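Local coordinates for protein taurocyamine kinase (Schistosoma mansoni, PDB 4WOD) that reversibly transfers a phosphate group between ATP and the guanidino compound taurocyamine, as a duplicated phosphagen kinase that requires magnesium, at residues G463-L468 and L606-N611; K517-E522 and I610-K615. The protein carries 4 engineered substitutions. All coordinates share one frame; numbering follows the deposited sequence.

Interaction 1: residues G463-L468 and L606-N611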
ATOM      1  N   GLY A 463     -41.948  -8.057  -9.481  1.00 28.10           N
ATOM      2  CA  GLY A 463     -42.930  -9.126  -9.581  1.00 29.03           C
ATOM      3  C   GLY A 463     -43.884  -9.129  -8.403  1.00 29.55           C
ATOM      4  O   GLY A 463     -43.751  -8.329  -7.481  1.00 27.07           O
ATOM      5  N   ASP A 464     -44.855 -10.035  -8.441  1.00 33.01           N
ATOM      6  CA  ASP A 464     -45.789 -10.239  -7.337  1.00 33.37           C
ATOM      7  C   ASP A 464     -45.118 -11.098  -6.278  1.00 34.60           C
ATOM      8  O   ASP A 464     -44.927 -12.299  -6.476  1.00 36.25           O
ATOM      9  CB  ASP A 464     -47.080 -10.908  -7.840  1.00 36.33           C
ATOM     10  CG  ASP A 464     -48.152 -11.027  -6.763  1.00 39.86           C
ATOM     11  OD1 ASP A 464     -47.824 -11.170  -5.565  1.00 39.43           O
ATOM     12  OD2 ASP A 464     -49.342 -10.987  -7.131  1.00 44.53           O
ATOM     13  N   LEU A 465     -44.788 -10.490  -5.143  1.00 33.68           N
ATOM     14  CA  LEU A 465     -43.963 -11.159  -4.148  1.00 31.33           C
ATOM     15  C   LEU A 465     -44.699 -12.294  -3.439  1.00 35.87           C
ATOM     16  O   LEU A 465     -44.099 -13.027  -2.658  1.00 34.04           O
ATOM     17  CB  LEU A 465     -43.448 -10.156  -3.116  1.00 32.71           C
ATOM     18  CG  LEU A 465     -42.503  -9.056  -3.601  1.00 27.56           C
ATOM     19  CD1 LEU A 465     -41.904  -8.415  -2.403  1.00 24.36           C
ATOM     20  CD2 LEU A 465     -41.414  -9.610  -4.514  1.00 24.50           C
ATOM     21  N   SER A 466     -45.994 -12.441  -3.712  1.00 37.90           N
ATOM     22  CA  SER A 466     -46.760 -13.553  -3.148  1.00 40.55           C
ATOM     23  C   SER A 466     -46.969 -14.673  -4.168  1.00 39.00           C
ATOM     24  O   SER A 466     -47.370 -15.784  -3.814  1.00 42.80           O
ATOM     25  CB  SER A 466     -48.110 -13.064  -2.624  1.00 40.95           C
ATOM     26  OG  SER A 466     -48.919 -12.590  -3.684  1.00 39.83           O
ATOM     27  N   LYS A 467     -46.704 -14.380  -5.436  1.00 38.52           N
ATOM     28  CA  LYS A 467     -46.851 -15.388  -6.477  1.00 36.92           C
ATOM     29  C   LYS A 467     -45.625 -15.366  -7.385  1.00 36.86           C
ATOM     30  O   LYS A 467     -45.707 -15.029  -8.566  1.00 40.97           O
ATOM     31  CB  LYS A 467     -48.140 -15.160  -7.276  1.00 41.79           C
ATOM     32  CG  LYS A 467     -48.794 -16.453  -7.775  1.00 46.97           C
ATOM     33  CD  LYS A 467     -50.149 -16.211  -8.439  1.00 44.18           C
ATOM     34  CE  LYS A 467     -50.650 -17.481  -9.139  1.00 51.74           C
ATOM     35  NZ  LYS A 467     -52.059 -17.377  -9.648  1.00 49.35           N
ATOM     36  N   LEU A 468     -44.480 -15.724  -6.815  1.00 36.30           N
ATOM     37  CA  LEU A 468     -43.217 -15.734  -7.544  1.00 32.96           C
ATOM     38  C   LEU A 468     -43.056 -17.008  -8.384  1.00 29.65           C
ATOM     39  O   LEU A 468     -43.615 -18.049  -8.053  1.00 29.91           O
ATOM     40  CB  LEU A 468     -42.054 -15.590  -6.560  1.00 33.24           C
ATOM     41  CG  LEU A 468     -41.942 -14.257  -5.811  1.00 28.54           C
ATOM     42  CD1 LEU A 468     -41.070 -14.425  -4.591  1.00 28.84           C
ATOM     43  CD2 LEU A 468     -41.392 -13.158  -6.733  1.00 24.84           C
ATOM     44  N   LEU A 606     -35.317  -9.422   0.396  1.00 18.92           N
ATOM     45  CA  LEU A 606     -34.567  -8.401  -0.332  1.00 18.45           C
ATOM     46  C   LEU A 606     -35.470  -7.295  -0.895  1.00 15.15           C
ATOM     47  O   LEU A 606     -35.211  -6.118  -0.639  1.00 16.67           O
ATOM     48  CB  LEU A 606     -33.760  -9.008  -1.479  1.00 15.29           C
ATOM     49  CG  LEU A 606     -32.959  -7.913  -2.207  1.00 15.63           C
ATOM     50  CD1 LEU A 606     -32.044  -7.129  -1.222  1.00 16.34           C
ATOM     51  CD2 LEU A 606     -32.140  -8.493  -3.340  1.00 15.10           C
ATOM     52  N   ILE A 607     -36.505  -7.648  -1.661  1.00 17.65           N
ATOM     53  CA  ILE A 607     -37.325  -6.622  -2.330  1.00 18.00           C
ATOM     54  C   ILE A 607     -37.977  -5.677  -1.310  1.00 19.32           C
ATOM     55  O   ILE A 607     -38.005  -4.447  -1.481  1.00 15.91           O
ATOM     56  CB  ILE A 607     -38.425  -7.247  -3.248  1.00 20.61           C
ATOM     57  CG1 ILE A 607     -37.801  -8.168  -4.303  1.00 20.32           C
ATOM     58  CG2 ILE A 607     -39.269  -6.152  -3.910  1.00 22.87           C
ATOM     59  CD1 ILE A 607     -36.646  -7.558  -5.059  1.00 24.98           C
ATOM     60  N   GLU A 608     -38.464  -6.253  -0.223  1.00 17.91           N
ATOM     61  CA  GLU A 608     -39.129  -5.473   0.794  1.00 15.58           C
ATOM     62  C   GLU A 608     -38.140  -4.533   1.477  1.00 17.02           C
ATOM     63  O   GLU A 608     -38.498  -3.416   1.839  1.00 16.18           O
ATOM     64  CB  GLU A 608     -39.799  -6.392   1.811  1.00 18.56           C
ATOM     65  CG  GLU A 608     -41.021  -7.100   1.241  1.00 24.63           C
ATOM     66  CD  GLU A 608     -41.540  -8.181   2.164  1.00 36.92           C
ATOM     67  OE1 GLU A 608     -40.930  -8.393   3.242  1.00 32.47           O
ATOM     68  OE2 GLU A 608     -42.547  -8.825   1.796  1.00 38.69           O
ATOM     69  N   GLY A 609     -36.889  -4.972   1.606  1.00 14.45           N
ATOM     70  CA  GLY A 609     -35.858  -4.131   2.183  1.00 17.73           C
ATOM     71  C   GLY A 609     -35.455  -2.973   1.286  1.00 14.79           C
ATOM     72  O   GLY A 609     -35.178  -1.861   1.745  1.00 11.72           O
ATOM     73  N   ILE A 610     -35.385  -3.247  -0.008  1.00 15.54           N
ATOM     74  CA  ILE A 610     -35.031  -2.205  -0.976  1.00 17.27           C
ATOM     75  C   ILE A 610     -36.100  -1.115  -0.970  1.00 16.56           C
ATOM     76  O   ILE A 610     -35.798   0.092  -0.899  1.00 15.57           O
ATOM     77  CB  ILE A 610     -34.894  -2.769  -2.414  1.00 14.92           C
ATOM     78  CG1 ILE A 610     -33.854  -3.898  -2.498  1.00 18.21           C
ATOM     79  CG2 ILE A 610     -34.569  -1.643  -3.414  1.00 16.11           C
ATOM     80  CD1 ILE A 610     -33.797  -4.532  -3.887  1.00 14.26           C
ATOM     81  N   ASN A 611     -37.353  -1.548  -1.035  1.00 14.63           N
ATOM     82  CA  ASN A 611     -38.467  -0.621  -0.991  1.00 19.27           C
ATOM     83  C   ASN A 611     -38.478   0.229   0.282  1.00 16.64           C
ATOM     84  O   ASN A 611     -38.719   1.422   0.217  1.00 15.05           O
ATOM     85  CB  ASN A 611     -39.789  -1.374  -1.148  1.00 13.68           C
ATOM     86  CG  ASN A 611     -39.998  -1.874  -2.568  1.00 26.43           C
ATOM     87  OD1 ASN A 611     -39.396  -1.354  -3.517  1.00 25.64           O
ATOM     88  ND2 ASN A 611     -40.839  -2.890  -2.725  1.00 25.34           N
TER
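Leu465 reaches from the loop 463-468 to helix 599-614 and sets both of its methyl groups against Ile607. CG of Leu465 stands beside the backbone N and anti to the carbonyl carbon (chi1 -64°), which carries the methyl fork toward Ile607. CD1 of Leu465 lies 3.8 Å from CB of Ile607 and equally close to its CG2, while CD2 of Leu465 sits 3.9 Å from CG1 of Ile607, so the fork straddles the branched carbon. At the margin, Leu465 CD1 also meets the aliphatic CG of Glu608 at 4.0 Å; the extended side chain of Glu608 carries its carboxylate onward to a salt bridge with Lys604, one helical turn back.

No polar bond crosses between the segments; within the loop, Asp464 to Lys467 make a type I turn, closed by Lys467 N to Asp464 O at 2.9 Å. Asp464 OD1 accepts Ser466 N at 2.9 Å, an Asx turn, and Ser466 OG at 2.6 Å, both from one face of the carboxylate.

Leu465 also touches Tyr603 and Ile607 touches Phe462, while Leu606 turns to strands 480-489 and 588-595, so the loop packs on a flank of the helix, beside the face that lies on the sheet.

Interaction 2: residues K517-E522 and I610-K615; sequences KGLTGE and INAIGK
Leu519 touches Ala612 and Ile613 with a single methyl, CD2, and its conformation explains how. Its CB does not point straight at helix 599-614; CG stands beside the backbone N and anti to the carbonyl carbon (chi1 -66°). A chi2 of 171° sends CD1 out anti to CA, and the other methyl, CD2, folded back beside CA, is the one that faces the helix. There it comes within 3.5 Å of CB of Ala612, a close methyl-to-methyl approach, and 4.3 Å from CG1 of Ile613, a looser one. Ala612 directs its CB at the loop, and, consistent with its short side chain, CA of Leu519 and CA of Ala612 are 7.0 Å apart.

The contact belongs to the C-terminal catalytic domain of the second phosphagen kinase repeat, in which helix 599-614 packs against a large antiparallel sheet. The loop 517-522 links helix 502-517 to the edge strand 525-529.

While CG1 of Ile613 faces Leu519, the same side chain packs on Val580, Met588 and Ile590 of the sheet. Leu519 likewise rests on Phe578. Farther along the loop, Glu522 OE2 forms a salt bridge with NH1 of Arg605, giving a polar tie to the same helix.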
ATOM      1  N   LYS A 517     -31.681   2.579  10.507  1.00 14.87           N
ATOM      2  CA  LYS A 517     -32.067   2.492  11.916  1.00 17.68           C
ATOM      3  C   LYS A 517     -33.589   2.513  12.083  1.00 18.77           C
ATOM      4  O   LYS A 517     -34.115   2.168  13.148  1.00 17.38           O
ATOM      5  CB  LYS A 517     -31.448   3.636  12.725  1.00 16.21           C
ATOM      6  CG  LYS A 517     -29.925   3.646  12.789  1.00 15.93           C
ATOM      7  CD  LYS A 517     -29.414   4.943  13.427  1.00 18.94           C
ATOM      8  CE  LYS A 517     -27.889   4.997  13.481  1.00 23.48           C
ATOM      9  NZ  LYS A 517     -27.399   6.206  14.226  1.00 25.48           N
ATOM     10  N   GLY A 518     -34.301   2.968  11.056  1.00 14.16           N
ATOM     11  CA  GLY A 518     -35.752   2.986  11.128  1.00 17.06           C
ATOM     12  C   GLY A 518     -36.433   1.729  10.584  1.00 15.75           C
ATOM     13  O   GLY A 518     -37.662   1.625  10.656  1.00 16.33           O
ATOM     14  N   LEU A 519     -35.660   0.784  10.038  1.00 13.22           N
ATOM     15  CA  LEU A 519     -36.247  -0.436   9.437  1.00 16.35           C
ATOM     16  C   LEU A 519     -36.901  -1.276  10.504  1.00 16.70           C
ATOM     17  O   LEU A 519     -36.397  -1.344  11.613  1.00 15.66           O
ATOM     18  CB  LEU A 519     -35.206  -1.285   8.727  1.00 15.52           C
ATOM     19  CG  LEU A 519     -34.545  -0.691   7.478  1.00 19.88           C
ATOM     20  CD1 LEU A 519     -33.385  -1.582   7.051  1.00 17.29           C
ATOM     21  CD2 LEU A 519     -35.582  -0.584   6.378  1.00 17.00           C
ATOM     22  N   THR A 520     -38.014  -1.906  10.163  1.00 18.94           N
ATOM     23  CA  THR A 520     -38.799  -2.651  11.138  1.00 22.23           C
ATOM     24  C   THR A 520     -38.996  -4.109  10.744  1.00 18.26           C
ATOM     25  O   THR A 520     -38.644  -4.518   9.647  1.00 24.55           O
ATOM     26  CB  THR A 520     -40.186  -2.022  11.326  1.00 22.23           C
ATOM     27  OG1 THR A 520     -40.939  -2.197  10.116  1.00 22.69           O
ATOM     28  CG2 THR A 520     -40.061  -0.533  11.638  1.00 21.18           C
ATOM     29  N   GLY A 521     -39.565  -4.881  11.663  1.00 21.82           N
ATOM     30  CA  GLY A 521     -39.882  -6.277  11.439  1.00 18.44           C
ATOM     31  C   GLY A 521     -38.642  -7.100  11.175  1.00 19.26           C
ATOM     32  O   GLY A 521     -37.622  -6.958  11.850  1.00 19.27           O
ATOM     33  N   GLU A 522     -38.741  -7.966  10.175  1.00 20.70           N
ATOM     34  CA  GLU A 522     -37.627  -8.797   9.728  1.00 24.15           C
ATOM     35  C   GLU A 522     -36.378  -7.971   9.378  1.00 20.97           C
ATOM     36  O   GLU A 522     -35.246  -8.455   9.451  1.00 23.38           O
ATOM     37  CB  GLU A 522     -38.058  -9.616   8.510  1.00 24.14           C
ATOM     38  CG  GLU A 522     -37.089 -10.713   8.135  1.00 36.92           C
ATOM     39  CD  GLU A 522     -37.698 -11.713   7.168  1.00 39.18           C
ATOM     40  OE1 GLU A 522     -38.760 -11.396   6.579  1.00 41.85           O
ATOM     41  OE2 GLU A 522     -37.118 -12.815   7.007  1.00 38.00           O
ATOM     42  N   ILE A 610     -35.385  -3.247  -0.008  1.00 15.54           N
ATOM     43  CA  ILE A 610     -35.031  -2.205  -0.976  1.00 17.27           C
ATOM     44  C   ILE A 610     -36.100  -1.115  -0.970  1.00 16.56           C
ATOM     45  O   ILE A 610     -35.798   0.092  -0.899  1.00 15.57           O
ATOM     46  CB  ILE A 610     -34.894  -2.769  -2.414  1.00 14.92           C
ATOM     47  CG1 ILE A 610     -33.854  -3.898  -2.498  1.00 18.21           C
ATOM     48  CG2 ILE A 610     -34.569  -1.643  -3.414  1.00 16.11           C
ATOM     49  CD1 ILE A 610     -33.797  -4.532  -3.887  1.00 14.26           C
ATOM     50  N   ASN A 611     -37.353  -1.548  -1.035  1.00 14.63           N
ATOM     51  CA  ASN A 611     -38.467  -0.621  -0.991  1.00 19.27           C
ATOM     52  C   ASN A 611     -38.478   0.229   0.282  1.00 16.64           C
ATOM     53  O   ASN A 611     -38.719   1.422   0.217  1.00 15.05           O
ATOM     54  CB  ASN A 611     -39.789  -1.374  -1.148  1.00 13.68           C
ATOM     55  CG  ASN A 611     -39.998  -1.874  -2.568  1.00 26.43           C
ATOM     56  OD1 ASN A 611     -39.396  -1.354  -3.517  1.00 25.64           O
ATOM     57  ND2 ASN A 611     -40.839  -2.890  -2.725  1.00 25.34           N
ATOM     58  N   ALA A 612     -38.208  -0.391   1.433  1.00 18.01           N
ATOM     59  CA  ALA A 612     -38.214   0.326   2.710  1.00 13.75           C
ATOM     60  C   ALA A 612     -37.114   1.402   2.762  1.00 14.50           C
ATOM     61  O   ALA A 612     -37.344   2.529   3.188  1.00 16.93           O
ATOM     62  CB  ALA A 612     -38.051  -0.663   3.870  1.00 12.93           C
ATOM     63  N   ILE A 613     -35.919   1.034   2.330  1.00 11.28           N
ATOM     64  CA  ILE A 613     -34.826   1.970   2.267  1.00 13.28           C
ATOM     65  C   ILE A 613     -35.164   3.120   1.309  1.00 12.91           C
ATOM     66  O   ILE A 613     -34.868   4.295   1.607  1.00 16.46           O
ATOM     67  CB  ILE A 613     -33.530   1.253   1.856  1.00 16.15           C
ATOM     68  CG1 ILE A 613     -33.150   0.240   2.946  1.00 13.93           C
ATOM     69  CG2 ILE A 613     -32.394   2.267   1.629  1.00 14.96           C
ATOM     70  CD1 ILE A 613     -31.952  -0.606   2.628  1.00 14.88           C
ATOM     71  N   GLY A 614     -35.815   2.777   0.199  1.00 15.10           N
ATOM     72  CA  GLY A 614     -36.160   3.708  -0.872  1.00 16.95           C
ATOM     73  C   GLY A 614     -37.163   4.784  -0.490  1.00 18.57           C
ATOM     74  O   GLY A 614     -37.230   5.850  -1.116  1.00 18.30           O
ATOM     75  N   LYS A 615     -37.928   4.527   0.566  1.00 16.13           N
ATOM     76  CA  LYS A 615     -38.773   5.568   1.147  1.00 21.42           C
ATOM     77  C   LYS A 615     -37.998   6.826   1.554  1.00 17.91           C
ATOM     78  O   LYS A 615     -38.551   7.924   1.492  1.00 18.99           O
ATOM     79  CB  LYS A 615     -39.529   5.026   2.368  1.00 21.34           C
ATOM     80  CG  LYS A 615     -40.439   3.852   2.052  1.00 21.58           C
ATOM     81  CD  LYS A 615     -41.543   4.283   1.123  1.00 23.98           C
ATOM     82  CE  LYS A 615     -42.781   3.441   1.331  1.00 31.60           C
ATOM     83  NZ  LYS A 615     -42.839   2.329   0.360  1.00 26.10           N
TER

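In the fold
Helix 599-614 is common to both contacts: interaction 1 uses Ile607 and Glu608, interaction 2 uses Ala612 and Ile613, and Ile610 and Asn611 fall within both ranges without carrying either. Their centres lie about 13 Å apart, and the two loops do not touch each other through these segments. Along the helix, interaction 1 lies at the middle and interaction 2 near the C-terminal end. Neither forms the predicted ATP site of this repeat, but the side chain of Ile607 is about 7 Å from that of Val485, and that of Ile613 about 10 Å from that of Arg589. The bound arginine occupies the first repeat, in a pocket that includes Glu222 and Cys268.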